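Local coordinates for protein putative non-ribosomal peptide synthetase (Actinomadura parvosata subsp. kistnae, PDB 6M7L) that probably serves as a condensation-type domain of a non-ribosomal peptide synthetase, built on the two-lobed fold of the CoA-dependent acyltransferase clan, at residues 39-44 with 242-247; 45-50 with 399-404; 116-121 with 145-150. All blocks are in the same frame, centred on the assembly; numbering follows the deposited sequence.

Contact 1 of 3, residues 39-44 with 242-247; sequences DEAEGL and PSRRAG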
loop_
_atom_site.group_PDB
_atom_site.type_symbol
_atom_site.label_atom_id
_atom_site.label_comp_id
_atom_site.label_asym_id
_atom_site.label_seq_id
_atom_site.Cartn_x
_atom_site.Cartn_y
_atom_site.Cartn_z
ATOM N N ASP A 39 1.027 -13.355 33.465
ATOM C CA ASP A 39 -0.043 -13.800 32.575
ATOM C C ASP A 39 -1.333 -13.016 32.777
ATOM O O ASP A 39 -2.074 -12.787 31.813
ATOM C CB ASP A 39 -0.304 -15.290 32.793
ATOM C CG ASP A 39 0.880 -16.151 32.405
ATOM O OD1 ASP A 39 0.849 -16.742 31.305
ATOM O OD2 ASP A 39 1.850 -16.221 33.195
ATOM N N GLU A 40 -1.628 -12.618 34.016
ATOM C CA GLU A 40 -2.873 -11.908 34.297
ATOM C C GLU A 40 -3.002 -10.652 33.442
ATOM O O GLU A 40 -4.071 -10.378 32.884
ATOM C CB GLU A 40 -2.942 -11.561 35.784
ATOM C CG GLU A 40 -4.157 -10.749 36.193
ATOM C CD GLU A 40 -4.135 -10.393 37.665
ATOM O OE1 GLU A 40 -3.612 -11.202 38.462
ATOM O OE2 GLU A 40 -4.627 -9.303 38.025
ATOM N N ALA A 41 -1.924 -9.885 33.321
ATOM C CA ALA A 41 -1.908 -8.732 32.434
ATOM C C ALA A 41 -1.597 -9.182 31.013
ATOM O O ALA A 41 -0.589 -9.854 30.773
ATOM C CB ALA A 41 -0.875 -7.708 32.903
ATOM N N GLU A 42 -2.470 -8.822 30.074
ATOM C CA GLU A 42 -2.230 -9.149 28.676
ATOM C C GLU A 42 -0.928 -8.513 28.208
ATOM O O GLU A 42 -0.657 -7.342 28.492
ATOM C CB GLU A 42 -3.395 -8.675 27.807
ATOM C CG GLU A 42 -4.706 -9.389 28.090
ATOM C CD GLU A 42 -4.630 -10.876 27.808
ATOM O OE1 GLU A 42 -4.345 -11.248 26.650
ATOM O OE2 GLU A 42 -4.845 -11.673 28.747
ATOM N N GLY A 43 -0.116 -9.300 27.508
ATOM C CA GLY A 43 1.142 -8.777 27.011
ATOM C C GLY A 43 0.916 -7.616 26.059
ATOM O O GLY A 43 -0.023 -7.614 25.258
ATOM N N LEU A 44 1.774 -6.607 26.170
ATOM C CA LEU A 44 1.742 -5.467 25.256
ATOM C C LEU A 44 2.435 -5.896 23.972
ATOM O O LEU A 44 3.648 -5.749 23.807
ATOM C CB LEU A 44 2.406 -4.252 25.885
ATOM C CG LEU A 44 1.615 -3.588 27.013
ATOM C CD1 LEU A 44 2.424 -2.476 27.672
ATOM C CD2 LEU A 44 0.299 -3.053 26.471
ATOM N N PRO A 242 -3.411 -4.787 36.266
ATOM C CA PRO A 242 -4.299 -4.592 35.121
ATOM C C PRO A 242 -4.399 -5.848 34.271
ATOM O O PRO A 242 -3.523 -6.711 34.278
ATOM C CB PRO A 242 -3.609 -3.469 34.343
ATOM C CG PRO A 242 -2.158 -3.736 34.594
ATOM C CD PRO A 242 -2.074 -4.215 36.028
ATOM N N SER A 243 -5.502 -5.937 33.537
ATOM C CA SER A 243 -5.609 -6.924 32.476
ATOM C C SER A 243 -5.233 -6.347 31.122
ATOM O O SER A 243 -4.822 -7.103 30.234
ATOM C CB SER A 243 -7.029 -7.493 32.411
ATOM O OG SER A 243 -7.948 -6.519 31.956
ATOM N N ARG A 244 -5.350 -5.030 30.960
ATOM C CA ARG A 244 -5.107 -4.331 29.703
ATOM C C ARG A 244 -6.017 -4.823 28.584
ATOM O O ARG A 244 -5.702 -4.653 27.404
ATOM C CB ARG A 244 -3.638 -4.439 29.273
ATOM C CG ARG A 244 -2.638 -4.115 30.367
ATOM C CD ARG A 244 -1.318 -3.671 29.767
ATOM N NE ARG A 244 -0.238 -3.650 30.747
ATOM C CZ ARG A 244 0.693 -4.592 30.846
ATOM N NH1 ARG A 244 0.676 -5.632 30.024
ATOM N NH2 ARG A 244 1.646 -4.493 31.762
ATOM N N ARG A 245 -7.148 -5.434 28.932
ATOM C CA ARG A 245 -8.100 -5.891 27.931
ATOM C C ARG A 245 -8.901 -4.710 27.407
ATOM O O ARG A 245 -9.387 -3.882 28.183
ATOM C CB ARG A 245 -9.028 -6.951 28.519
ATOM C CG ARG A 245 -8.307 -8.241 28.827
ATOM C CD ARG A 245 -9.175 -9.229 29.578
ATOM N NE ARG A 245 -8.351 -10.293 30.141
ATOM C CZ ARG A 245 -7.901 -11.334 29.448
ATOM N NH1 ARG A 245 -7.148 -12.251 30.041
ATOM N NH2 ARG A 245 -8.203 -11.457 28.163
ATOM N N ALA A 246 -9.033 -4.635 26.087
ATOM C CA ALA A 246 -9.709 -3.527 25.434
ATOM C C ALA A 246 -10.877 -4.048 24.614
ATOM O O ALA A 246 -10.725 -4.999 23.839
ATOM C CB ALA A 246 -8.743 -2.746 24.536
ATOM N N GLY A 247 -12.045 -3.435 24.805
ATOM C CA GLY A 247 -13.137 -3.549 23.868
ATOM C C GLY A 247 -13.244 -2.285 23.031
ATOM O O GLY A 247 -12.438 -1.363 23.135
#
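Ala41 and Ser243 mark the closest approach of the two backbones, their CA atoms 4.1 Å apart, on segments whose end-to-end directions differ by 67°. Here the N-H of Glu42 bonds to O of Ser243 at 2.9 Å and 161°. Arg244, with a positive phi, directs its side chain back at 39-44. NH1 makes a weak bond to O of Glu42, 2.7 Å long, with that oxygen in the guanidinium plane at its edge. Ala41 CB lies over one face of this guanidinium, toward the rim, and Leu44 CD1 stands 4.1 Å above the centre of the other. The contact joins the two lobes of a condensation-type fold: 39-44 leads into strand 45-53 of one sheet, and 242-247 runs into strand 246-253 of the other. The Glu42 carboxylate, for its part, sits over a face of the Arg245 guanidinium, OE2 2.7 Å from NH1 in a salt bridge, the two planes 42° apart. An alanine in place of Glu42 would probably leave Arg245 without this acid mate and free its guanidinium to turn. Ser243 OG bonds to Asp436, and Arg244 NH2 weakly to O of Leu34 at the end of helix 26-34.

Contact 2 of 3, residues 45-50 with 399-404; sequences HVRVAL and VPMPEE
Arg47 and Pro402 form the main polar link of this contact: the guanidinium meets the proline carbonyl end-on, with two nitrogens on one oxygen. NH2 lies 2.9 Å from O of Pro402 and NH1 lies 3.1 Å from the same atom. The oxygen is only 7° out of the guanidinium plane, so the pair of bonds fixes the rotation of the group. Its two faces are lined by neighbours of the acceptor. Met401 CB comes over one, 3.4 Å from NH2 of Arg47, and Glu404 CG lies over the other, 3.3 Å from NH1. The Glu404 carboxylate is near but does not form a salt bridge, OE2 being 4.2 Å from NE of Arg47. Its OE1 makes a long, weak ion pair with Arg150. The Arg47 chain starts with CG between the backbone N and the carbonyl carbon (chi1 72°), where CG packs against Met401 CE. The two side chains slide past each other in opposite directions.

Farther along, N of Val399 donates to O of Ala49 at 2.7 Å and a nearly straight 172°, and the CB atoms of these two residues pack together at 3.6 Å. Met401 SD also rests against Ala49 CB. Helix 110-119 backs this layer, with Leu114 touching Val399 and Met401, and Ala118 touching Arg47 and Met401. Strand 395-399 is the outermost strand beside 45-53, yet the chain before and after it, strands 374-380 and 410-418, belongs to the other lobe's sheet. Such a crossover, in which the second lobe lends a strand to the first, is consistent with the latch described for condensation domains.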
loop_
_atom_site.group_PDB
_atom_site.type_symbol
_atom_site.label_atom_id
_atom_site.label_comp_id
_atom_site.label_asym_id
_atom_site.label_seq_id
_atom_site.Cartn_x
_atom_site.Cartn_y
_atom_site.Cartn_z
ATOM N N HIS A 45 1.646 -6.452 23.055
ATOM C CA HIS A 45 2.153 -7.028 21.822
ATOM C C HIS A 45 1.416 -6.440 20.626
ATOM O O HIS A 45 0.271 -5.990 20.730
ATOM C CB HIS A 45 1.987 -8.555 21.798
ATOM C CG HIS A 45 2.503 -9.249 23.019
ATOM N ND1 HIS A 45 1.924 -10.394 23.522
ATOM C CD2 HIS A 45 3.552 -8.972 23.829
ATOM C CE1 HIS A 45 2.589 -10.788 24.593
ATOM N NE2 HIS A 45 3.580 -9.942 24.802
ATOM N N VAL A 46 2.086 -6.452 19.488
ATOM C CA VAL A 46 1.425 -6.317 18.198
ATOM C C VAL A 46 1.271 -7.717 17.624
ATOM O O VAL A 46 2.082 -8.612 17.894
ATOM C CB VAL A 46 2.203 -5.397 17.234
ATOM C CG1 VAL A 46 2.125 -3.947 17.696
ATOM C CG2 VAL A 46 3.643 -5.853 17.118
ATOM N N ARG A 47 0.215 -7.925 16.845
ATOM C CA ARG A 47 -0.019 -9.264 16.323
ATOM C C ARG A 47 -0.877 -9.191 15.069
ATOM O O ARG A 47 -1.683 -8.273 14.896
ATOM C CB ARG A 47 -0.669 -10.178 17.372
ATOM C CG ARG A 47 -2.125 -9.874 17.684
ATOM C CD ARG A 47 -2.254 -8.632 18.583
ATOM N NE ARG A 47 -3.101 -7.623 17.959
ATOM C CZ ARG A 47 -4.413 -7.538 18.146
ATOM N NH1 ARG A 47 -5.108 -6.607 17.508
ATOM N NH2 ARG A 47 -5.025 -8.387 18.966
ATOM N N VAL A 48 -0.681 -10.173 14.194
ATOM C CA VAL A 48 -1.400 -10.264 12.928
ATOM C C VAL A 48 -1.735 -11.726 12.673
ATOM O O VAL A 48 -0.877 -12.603 12.821
ATOM C CB VAL A 48 -0.580 -9.679 11.760
ATOM C CG1 VAL A 48 0.829 -10.264 11.741
ATOM C CG2 VAL A 48 -1.286 -9.920 10.437
ATOM N N ALA A 49 -2.983 -11.993 12.310
ATOM C CA ALA A 49 -3.428 -13.326 11.937
ATOM C C ALA A 49 -3.748 -13.337 10.450
ATOM O O ALA A 49 -4.524 -12.503 9.972
ATOM C CB ALA A 49 -4.644 -13.753 12.761
ATOM N N LEU A 50 -3.143 -14.270 9.722
ATOM C CA LEU A 50 -3.273 -14.353 8.272
ATOM C C LEU A 50 -3.935 -15.670 7.900
ATOM O O LEU A 50 -3.433 -16.742 8.252
ATOM C CB LEU A 50 -1.907 -14.247 7.590
ATOM C CG LEU A 50 -1.145 -12.926 7.676
ATOM C CD1 LEU A 50 0.174 -13.045 6.935
ATOM C CD2 LEU A 50 -1.975 -11.788 7.114
ATOM N N VAL A 399 -7.162 -12.127 9.329
ATOM C CA VAL A 399 -8.120 -12.664 10.291
ATOM C C VAL A 399 -8.275 -11.644 11.414
ATOM O O VAL A 399 -7.265 -11.260 12.026
ATOM C CB VAL A 399 -7.661 -14.021 10.845
ATOM C CG1 VAL A 399 -8.600 -14.496 11.952
ATOM C CG2 VAL A 399 -7.567 -15.047 9.725
ATOM N N PRO A 400 -9.488 -11.181 11.713
ATOM C CA PRO A 400 -9.650 -10.175 12.766
ATOM C C PRO A 400 -9.283 -10.735 14.129
ATOM O O PRO A 400 -9.518 -11.908 14.426
ATOM C CB PRO A 400 -11.138 -9.817 12.687
ATOM C CG PRO A 400 -11.778 -11.033 12.106
ATOM C CD PRO A 400 -10.778 -11.562 11.116
ATOM N N MET A 401 -8.689 -9.880 14.950
ATOM C CA MET A 401 -8.342 -10.158 16.332
ATOM C C MET A 401 -9.081 -9.180 17.234
ATOM O O MET A 401 -9.520 -8.117 16.781
ATOM C CB MET A 401 -6.828 -10.021 16.555
ATOM C CG MET A 401 -5.966 -10.929 15.696
ATOM S SD MET A 401 -5.659 -12.534 16.452
ATOM C CE MET A 401 -5.017 -12.032 18.047
ATOM N N PRO A 402 -9.245 -9.505 18.515
ATOM C CA PRO A 402 -9.791 -8.519 19.455
ATOM C C PRO A 402 -8.886 -7.299 19.547
ATOM O O PRO A 402 -7.743 -7.296 19.084
ATOM C CB PRO A 402 -9.852 -9.283 20.782
ATOM C CG PRO A 402 -9.939 -10.717 20.382
ATOM C CD PRO A 402 -9.102 -10.834 19.136
ATOM N N GLU A 403 -9.425 -6.241 20.153
ATOM C CA GLU A 403 -8.679 -4.996 20.286
ATOM C C GLU A 403 -7.359 -5.235 21.007
ATOM O O GLU A 403 -7.269 -6.066 21.915
ATOM C CB GLU A 403 -9.511 -3.958 21.042
ATOM C CG GLU A 403 -10.751 -3.479 20.303
ATOM C CD GLU A 403 -10.427 -2.566 19.135
ATOM O OE1 GLU A 403 -11.332 -2.309 18.315
ATOM O OE2 GLU A 403 -9.270 -2.101 19.037
ATOM N N GLU A 404 -6.329 -4.504 20.586
ATOM C CA GLU A 404 -5.003 -4.662 21.167
ATOM C C GLU A 404 -5.020 -4.337 22.656
ATOM O O GLU A 404 -5.803 -3.509 23.129
ATOM C CB GLU A 404 -3.998 -3.757 20.455
ATOM C CG GLU A 404 -3.481 -4.307 19.141
ATOM C CD GLU A 404 -2.758 -3.261 18.319
ATOM O OE1 GLU A 404 -3.025 -2.057 18.523
ATOM O OE2 GLU A 404 -1.925 -3.640 17.469
#

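Contact 3 of 3, residues 116-121 with 145-150; sequences DRAGRP and LVVAHR
Ala118 and Val147 bring the backbones nearest, CA to CA 5.9 Å, where the last turn of helix 110-119 passes over strand 141-149; the sheet side meets the helix through alternate residues, Leu145 and Val147. The interface is small and apolar, 163 Å² summed over both sides. With CG anti to the backbone N (chi1 171°), Leu145 reaches the helix with CD2, which lies 3.5 Å from Arg117 CB and also packs against N of Ala118. Val147 uses both methyls: CG2 sits 3.8 Å from Ala118 CA and equally near O of Arg117, while CG1 faces O of Ala118. The helix backbone itself, more than its side chains, therefore forms much of the surface that the strand meets.

Of the Arg117 side chain, CB is the atom that packs against Leu145. Beyond that carbon, chi2 of -60° bends the chain at CD, and the guanidinium ends up away from the strand, in a charged cluster at the end of the helix. There NH2 of Arg117 bonds to OD2 of Asp116 at 2.6 Å, and NE of Arg120 reaches the same oxygen at 3.4 Å, completing a salt-bridge network. Glu101 pairs with Arg117 NH1, and Arg131 NH2 bonds to the carbonyl oxygens of Arg117 and Arg120, tying the helix end to strand 130-136.

This is helix-on-sheet packing within the first lobe of a condensation-type fold. Strand 141-149 ends at His149, and His149-Arg150 probably corresponds by sequence to the start of the HHxxxDG motif of condensation domains, with arginine at the second position.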
loop_
_atom_site.group_PDB
_atom_site.type_symbol
_atom_site.label_atom_id
_atom_site.label_comp_id
_atom_site.label_asym_id
_atom_site.label_seq_id
_atom_site.Cartn_x
_atom_site.Cartn_y
_atom_site.Cartn_z
ATOM N N ASP A 116 -5.340 -16.456 23.073
ATOM C CA ASP A 116 -4.394 -17.008 24.035
ATOM C C ASP A 116 -2.958 -16.839 23.558
ATOM O O ASP A 116 -2.096 -16.362 24.305
ATOM C CB ASP A 116 -4.702 -18.482 24.291
ATOM C CG ASP A 116 -3.585 -19.185 25.030
ATOM O OD1 ASP A 116 -3.450 -18.964 26.251
ATOM O OD2 ASP A 116 -2.832 -19.949 24.389
ATOM N N ARG A 117 -2.680 -17.232 22.311
ATOM C CA ARG A 117 -1.315 -17.146 21.802
ATOM C C ARG A 117 -0.848 -15.702 21.677
ATOM O O ARG A 117 0.345 -15.424 21.837
ATOM C CB ARG A 117 -1.209 -17.856 20.453
ATOM C CG ARG A 117 -1.559 -19.336 20.483
ATOM C CD ARG A 117 -0.660 -20.118 21.427
ATOM N NE ARG A 117 -0.768 -21.557 21.199
ATOM C CZ ARG A 117 -1.645 -22.349 21.808
ATOM N NH1 ARG A 117 -1.669 -23.647 21.532
ATOM N NH2 ARG A 117 -2.496 -21.846 22.692
ATOM N N ALA A 118 -1.763 -14.773 21.395
ATOM C CA ALA A 118 -1.376 -13.369 21.313
ATOM C C ALA A 118 -1.058 -12.794 22.685
ATOM O O ALA A 118 -0.257 -11.859 22.793
ATOM C CB ALA A 118 -2.477 -12.549 20.642
ATOM N N GLY A 119 -1.665 -13.337 23.739
ATOM C CA GLY A 119 -1.455 -12.840 25.081
ATOM C C GLY A 119 -0.340 -13.494 25.860
ATOM O O GLY A 119 0.066 -12.954 26.892
ATOM N N ARG A 120 0.165 -14.636 25.396
ATOM C CA ARG A 120 1.217 -15.340 26.121
ATOM C C ARG A 120 2.417 -14.420 26.326
ATOM O O ARG A 120 2.934 -13.855 25.352
ATOM C CB ARG A 120 1.649 -16.603 25.376
ATOM C CG ARG A 120 0.675 -17.762 25.462
ATOM C CD ARG A 120 1.278 -19.021 24.863
ATOM N NE ARG A 120 0.450 -20.195 25.121
ATOM C CZ ARG A 120 0.713 -21.411 24.653
ATOM N NH1 ARG A 120 1.786 -21.618 23.900
ATOM N NH2 ARG A 120 -0.098 -22.421 24.939
ATOM N N PRO A 121 2.883 -14.243 27.559
ATOM C CA PRO A 121 3.952 -13.273 27.814
ATOM C C PRO A 121 5.280 -13.716 27.221
ATOM O O PRO A 121 5.527 -14.898 26.972
ATOM C CB PRO A 121 4.026 -13.218 29.346
ATOM C CG PRO A 121 2.731 -13.824 29.827
ATOM C CD PRO A 121 2.374 -14.846 28.799
ATOM N N LEU A 145 -0.505 -16.955 12.882
ATOM C CA LEU A 145 -0.479 -15.844 13.821
ATOM C C LEU A 145 0.968 -15.456 14.076
ATOM O O LEU A 145 1.806 -16.318 14.356
ATOM C CB LEU A 145 -1.166 -16.208 15.140
ATOM C CG LEU A 145 -1.014 -15.197 16.282
ATOM C CD1 LEU A 145 -1.738 -13.894 15.967
ATOM C CD2 LEU A 145 -1.513 -15.787 17.588
ATOM N N VAL A 146 1.258 -14.166 13.962
ATOM C CA VAL A 146 2.571 -13.619 14.275
ATOM C C VAL A 146 2.388 -12.632 15.414
ATOM O O VAL A 146 1.609 -11.678 15.297
ATOM C CB VAL A 146 3.222 -12.943 13.057
ATOM C CG1 VAL A 146 4.568 -12.338 13.445
ATOM C CG2 VAL A 146 3.384 -13.941 11.918
ATOM N N VAL A 147 3.086 -12.871 16.520
ATOM C CA VAL A 147 3.066 -11.989 17.678
ATOM C C VAL A 147 4.457 -11.401 17.840
ATOM O O VAL A 147 5.459 -12.113 17.709
ATOM C CB VAL A 147 2.630 -12.735 18.954
ATOM C CG1 VAL A 147 2.449 -11.759 20.107
ATOM C CG2 VAL A 147 1.352 -13.520 18.702
ATOM N N ALA A 148 4.521 -10.100 18.108
ATOM C CA ALA A 148 5.785 -9.417 18.337
ATOM C C ALA A 148 5.620 -8.467 19.511
ATOM O O ALA A 148 4.653 -7.701 19.557
ATOM C CB ALA A 148 6.241 -8.652 17.089
ATOM N N HIS A 149 6.550 -8.523 20.459
ATOM C CA HIS A 149 6.475 -7.638 21.611
ATOM C C HIS A 149 6.721 -6.199 21.177
ATOM O O HIS A 149 7.525 -5.936 20.276
ATOM C CB HIS A 149 7.489 -8.055 22.676
ATOM C CG HIS A 149 7.192 -7.497 24.033
ATOM N ND1 HIS A 149 7.456 -6.189 24.372
ATOM C CD2 HIS A 149 6.633 -8.065 25.127
ATOM C CE1 HIS A 149 7.079 -5.975 25.620
ATOM N NE2 HIS A 149 6.576 -7.098 26.101
ATOM N N ARG A 150 6.021 -5.261 21.818
ATOM C CA ARG A 150 6.136 -3.861 21.418
ATOM C C ARG A 150 7.489 -3.255 21.763
ATOM O O ARG A 150 7.737 -2.098 21.406
ATOM C CB ARG A 150 5.013 -3.037 22.049
ATOM C CG ARG A 150 3.616 -3.497 21.660
ATOM C CD ARG A 150 2.546 -2.560 22.200
ATOM N NE ARG A 150 1.767 -1.958 21.120
ATOM C CZ ARG A 150 0.639 -2.470 20.639
ATOM N NH1 ARG A 150 -0.001 -1.856 19.653
ATOM N NH2 ARG A 150 0.148 -3.591 21.146
#

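Overall arrangement
The three contacts form one continuous region, with centres 14 Å (contacts 1 and 2), 12 Å (1 and 3) and 9 Å (2 and 3) apart. Contacts 2 and 3 share a sheet: strands 45-53 and 141-149 are neighbours, probably hydrogen-bonded, for instance, between Val46 N and Ala148 O at 2.9 Å. His45 ND1 adds a probable hydrogen bond to Ala118 O at 2.7 Å, tying strand to helix. Contact 1 runs directly into contact 2 through Leu44 and His45, and Leu44 O probably bonds to Arg150 N of contact 3. Contacts 1 and 2 link the lobes at adjoining places, Ala246 O lying 3.2 Å from Glu403 CB, whereas contact 3 lies within one lobe and includes the probable start of the family motif.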